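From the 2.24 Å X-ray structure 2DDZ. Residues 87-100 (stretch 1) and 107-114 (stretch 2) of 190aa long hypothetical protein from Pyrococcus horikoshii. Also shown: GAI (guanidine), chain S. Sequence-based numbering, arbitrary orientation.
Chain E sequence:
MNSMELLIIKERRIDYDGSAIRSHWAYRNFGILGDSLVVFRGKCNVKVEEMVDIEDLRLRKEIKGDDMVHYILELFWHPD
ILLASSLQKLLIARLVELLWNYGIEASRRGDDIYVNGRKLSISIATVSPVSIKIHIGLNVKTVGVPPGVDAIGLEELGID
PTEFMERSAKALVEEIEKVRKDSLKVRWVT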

# COMPACT_ATOMS: atom_id res chain seq x y z
N LEU E 87 -16.97 -2.00 2.04
CA LEU E 87 -17.58 -1.06 2.97
C LEU E 87 -18.93 -0.54 2.48
O LEU E 87 -19.88 -0.42 3.26
CB LEU E 87 -16.61 0.10 3.21
CG LEU E 87 -16.86 1.01 4.40
CD1 LEU E 87 -16.93 0.19 5.69
CD2 LEU E 87 -15.73 2.01 4.46
N GLN E 88 -19.03 -0.22 1.20
CA GLN E 88 -20.28 0.27 0.65
C GLN E 88 -21.42 -0.74 0.80
O GLN E 88 -22.55 -0.38 1.13
CB GLN E 88 -20.11 0.60 -0.83
CG GLN E 88 -21.42 0.87 -1.55
CD GLN E 88 -21.37 0.46 -3.01
OE1 GLN E 88 -20.85 -0.61 -3.34
NE2 GLN E 88 -21.93 1.29 -3.88
N LYS E 89 -21.13 -2.01 0.55
CA LYS E 89 -22.18 -3.01 0.66
C LYS E 89 -22.50 -3.36 2.12
O LYS E 89 -23.60 -3.82 2.42
CB LYS E 89 -21.84 -4.23 -0.21
CG LYS E 89 -22.17 -3.94 -1.70
CD LYS E 89 -21.66 -4.97 -2.71
CE LYS E 89 -20.29 -4.60 -3.29
NZ LYS E 89 -20.29 -3.31 -4.05
N LEU E 90 -21.56 -3.12 3.02
CA LEU E 90 -21.81 -3.37 4.43
C LEU E 90 -22.81 -2.33 4.92
O LEU E 90 -23.71 -2.64 5.69
CB LEU E 90 -20.52 -3.24 5.25
CG LEU E 90 -20.70 -3.38 6.76
CD1 LEU E 90 -21.37 -4.71 7.12
CD2 LEU E 90 -19.34 -3.27 7.41
N LEU E 91 -22.63 -1.10 4.46
CA LEU E 91 -23.52 -0.01 4.87
C LEU E 91 -24.93 -0.18 4.30
O LEU E 91 -25.91 0.08 4.99
CB LEU E 91 -22.93 1.34 4.44
CG LEU E 91 -21.55 1.72 5.00
CD1 LEU E 91 -21.17 3.10 4.45
CD2 LEU E 91 -21.58 1.75 6.51
N ILE E 92 -25.04 -0.60 3.04
CA ILE E 92 -26.36 -0.81 2.42
C ILE E 92 -27.03 -1.95 3.18
O ILE E 92 -28.24 -1.93 3.41
CB ILE E 92 -26.25 -1.16 0.91
CG1 ILE E 92 -26.06 0.11 0.08
CG2 ILE E 92 -27.53 -1.82 0.40
CD1 ILE E 92 -25.07 1.02 0.69
N ALA E 93 -26.23 -2.94 3.58
CA ALA E 93 -26.78 -4.06 4.33
C ALA E 93 -27.32 -3.56 5.67
O ALA E 93 -28.38 -3.98 6.10
CB ALA E 93 -25.71 -5.12 4.56
N ARG E 94 -26.59 -2.65 6.33
CA ARG E 94 -27.07 -2.13 7.61
C ARG E 94 -28.37 -1.35 7.42
O ARG E 94 -29.28 -1.46 8.25
CB ARG E 94 -26.03 -1.23 8.26
CG ARG E 94 -26.53 -0.56 9.55
CD ARG E 94 -26.58 -1.53 10.74
NE ARG E 94 -27.12 -0.90 11.95
CZ ARG E 94 -28.42 -0.80 12.23
NH1 ARG E 94 -29.33 -1.28 11.40
NH2 ARG E 94 -28.81 -0.20 13.35
N LEU E 95 -28.47 -0.58 6.34
CA LEU E 95 -29.68 0.18 6.04
C LEU E 95 -30.85 -0.78 5.84
O LEU E 95 -31.99 -0.46 6.19
CB LEU E 95 -29.51 1.02 4.77
CG LEU E 95 -28.57 2.23 4.86
CD1 LEU E 95 -28.61 2.96 3.53
CD2 LEU E 95 -29.01 3.16 6.01
N VAL E 96 -30.57 -1.95 5.28
CA VAL E 96 -31.61 -2.93 5.04
C VAL E 96 -32.12 -3.46 6.38
O VAL E 96 -33.32 -3.53 6.60
CB VAL E 96 -31.07 -4.09 4.14
CG1 VAL E 96 -32.05 -5.25 4.13
CG2 VAL E 96 -30.86 -3.57 2.72
N GLU E 97 -31.19 -3.82 7.26
CA GLU E 97 -31.53 -4.31 8.59
C GLU E 97 -32.39 -3.27 9.31
O GLU E 97 -33.35 -3.59 10.00
CB GLU E 97 -30.26 -4.54 9.41
CG GLU E 97 -29.48 -5.80 9.07
CD GLU E 97 -28.03 -5.72 9.53
OE1 GLU E 97 -27.76 -5.01 10.52
OE2 GLU E 97 -27.17 -6.39 8.92
N LEU E 98 -32.02 -2.00 9.14
CA LEU E 98 -32.73 -0.90 9.76
C LEU E 98 -34.17 -0.73 9.30
O LEU E 98 -35.04 -0.34 10.07
CB LEU E 98 -31.96 0.40 9.52
CG LEU E 98 -32.61 1.65 10.11
CD1 LEU E 98 -32.75 1.47 11.62
CD2 LEU E 98 -31.78 2.89 9.79
N LEU E 99 -34.44 -1.02 8.03
CA LEU E 99 -35.79 -0.88 7.50
C LEU E 99 -36.69 -1.93 8.13
O LEU E 99 -37.90 -1.74 8.23
CB LEU E 99 -35.78 -1.01 5.98
CG LEU E 99 -35.20 0.21 5.23
CD1 LEU E 99 -35.07 -0.10 3.76
CD2 LEU E 99 -36.11 1.40 5.43
N TRP E 100 -36.10 -3.03 8.58
CA TRP E 100 -36.86 -4.08 9.24
C TRP E 100 -37.45 -3.60 10.56
O TRP E 100 -38.55 -4.00 10.92
CB TRP E 100 -35.98 -5.31 9.49
CG TRP E 100 -35.88 -6.19 8.30
CD1 TRP E 100 -34.90 -6.19 7.34
CD2 TRP E 100 -36.82 -7.19 7.90
NE1 TRP E 100 -35.18 -7.13 6.37
CE2 TRP E 100 -36.35 -7.76 6.69
CE3 TRP E 100 -38.03 -7.66 8.45
CZ2 TRP E 100 -37.05 -8.77 6.02
CZ3 TRP E 100 -38.72 -8.67 7.78
CH2 TRP E 100 -38.22 -9.21 6.58
N SER E 107 -35.01 -6.22 1.05
CA SER E 107 -33.92 -7.15 0.75
C SER E 107 -32.78 -6.43 0.04
O SER E 107 -32.92 -5.27 -0.37
CB SER E 107 -34.42 -8.29 -0.12
OG SER E 107 -34.95 -7.78 -1.33
N ARG E 108 -31.66 -7.14 -0.14
CA ARG E 108 -30.49 -6.55 -0.78
C ARG E 108 -29.96 -7.31 -1.97
O ARG E 108 -29.76 -8.53 -1.91
CB ARG E 108 -29.37 -6.39 0.26
CG ARG E 108 -28.12 -5.69 -0.25
CD ARG E 108 -27.11 -5.48 0.87
NE ARG E 108 -26.58 -6.74 1.39
CZ ARG E 108 -25.55 -7.40 0.88
NH1 ARG E 108 -24.89 -6.92 -0.18
NH2 ARG E 108 -25.16 -8.54 1.42
N ARG E 109 -29.71 -6.60 -3.07
CA ARG E 109 -29.13 -7.19 -4.27
C ARG E 109 -27.85 -6.42 -4.52
O ARG E 109 -27.85 -5.38 -5.19
CB ARG E 109 -30.07 -7.07 -5.47
CG ARG E 109 -31.38 -7.82 -5.31
CD ARG E 109 -32.24 -7.70 -6.56
NE ARG E 109 -33.63 -8.02 -6.28
CZ ARG E 109 -34.61 -7.93 -7.17
NH1 ARG E 109 -34.35 -7.53 -8.42
NH2 ARG E 109 -35.85 -8.23 -6.82
N GLY E 110 -26.76 -6.92 -3.95
CA GLY E 110 -25.47 -6.28 -4.08
C GLY E 110 -25.47 -5.02 -3.26
O GLY E 110 -25.47 -5.08 -2.03
N ASP E 111 -25.47 -3.87 -3.93
CA ASP E 111 -25.49 -2.58 -3.27
C ASP E 111 -26.84 -1.88 -3.47
O ASP E 111 -26.96 -0.68 -3.22
CB ASP E 111 -24.35 -1.70 -3.80
CG ASP E 111 -24.54 -1.33 -5.26
OD1 ASP E 111 -25.31 -2.02 -5.96
OD2 ASP E 111 -23.89 -0.36 -5.71
N ASP E 112 -27.84 -2.63 -3.92
CA ASP E 112 -29.17 -2.06 -4.14
C ASP E 112 -30.19 -2.61 -3.15
O ASP E 112 -30.21 -3.81 -2.84
CB ASP E 112 -29.68 -2.36 -5.56
CG ASP E 112 -28.93 -1.62 -6.63
OD1 ASP E 112 -28.54 -0.45 -6.41
OD2 ASP E 112 -28.75 -2.20 -7.72
N ILE E 113 -31.03 -1.71 -2.66
CA ILE E 113 -32.08 -2.06 -1.71
C ILE E 113 -33.41 -2.21 -2.45
O ILE E 113 -33.82 -1.34 -3.22
CB ILE E 113 -32.21 -0.96 -0.65
CG1 ILE E 113 -30.92 -0.90 0.17
CG2 ILE E 113 -33.44 -1.21 0.22
CD1 ILE E 113 -30.86 0.26 1.11
N TYR E 114 -34.08 -3.34 -2.22
CA TYR E 114 -35.37 -3.61 -2.85
C TYR E 114 -36.47 -3.92 -1.83
O TYR E 114 -36.22 -4.50 -0.77
CB TYR E 114 -35.28 -4.80 -3.82
CG TYR E 114 -34.64 -4.50 -5.16
CD1 TYR E 114 -33.26 -4.38 -5.28
CD2 TYR E 114 -35.42 -4.34 -6.30
CE1 TYR E 114 -32.67 -4.09 -6.51
CE2 TYR E 114 -34.84 -4.06 -7.54
CZ TYR E 114 -33.46 -3.94 -7.63
OH TYR E 114 -32.87 -3.66 -8.84
C GAI S . -36.88 -10.91 9.70
N1 GAI S . -35.95 -10.01 9.65
N2 GAI S . -37.63 -11.07 10.79
N3 GAI S . -37.09 -11.70 8.62

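Stretch 1 is helical, and it packs on a hairpin whose strands, each extending beyond the stretch, are joined by a type II' turn from R109 to D112. The helix axis runs 18° from strand 112-114, at a closest approach of 8.8 Å, and 160° from strand 107-109, at 8.4 Å; both strands are therefore nearly aligned with the helix, in opposite senses. The hairpin is closed by backbone hydrogen bonds, among them R109 N to D112 O at 2.8 Å.

Contact begins at Q88, whose CA-to-CB bond points sideways although its amide end comes nearer, placing Q88 NE2 3.1 Å from D111 OD2. Its other amide atom, Q88 OE1, accepts a hydrogen bond from K89 NZ at 2.8 Å. K89 lies against the turn: K89 CG is 3.5 Å from G110 O and 3.8 Å from D111 CB, and the CA atoms of K89 and D111 are 5.2 Å apart. G110, with phi 72°, occupies a backbone conformation that favours glycine, and its carbonyl also accepts a hydrogen bond from R108 NH1 (2.7 Å, 150° at the hydrogen). That bond joins R108 to the turn within the hairpin; the guanidinium lies beside the helix, with K89 O over one of its faces.

I92 points toward the hairpin and touches both strands: I92 CG2 lies 3.7 Å from R108 CD and 3.5 Å from I113 CG1. A93 offers only a methyl, and A93 CB approaches R108 NE to 3.7 Å, obliquely to the guanidinium plane.

The remaining contacts converge largely on I113. L95 CB reaches I113 CD1 at 4.0 Å, V96 CG2 reaches I113 CG1 at 3.7 Å, and L99 CD1 reaches I113 CG2 at 4.1 Å. V96 CG2 also meets R108 CB at 4.0 Å, so V96, like I92, bridges the strands. No clear hydrogen bond crosses the interface; apolar packing dominates this end.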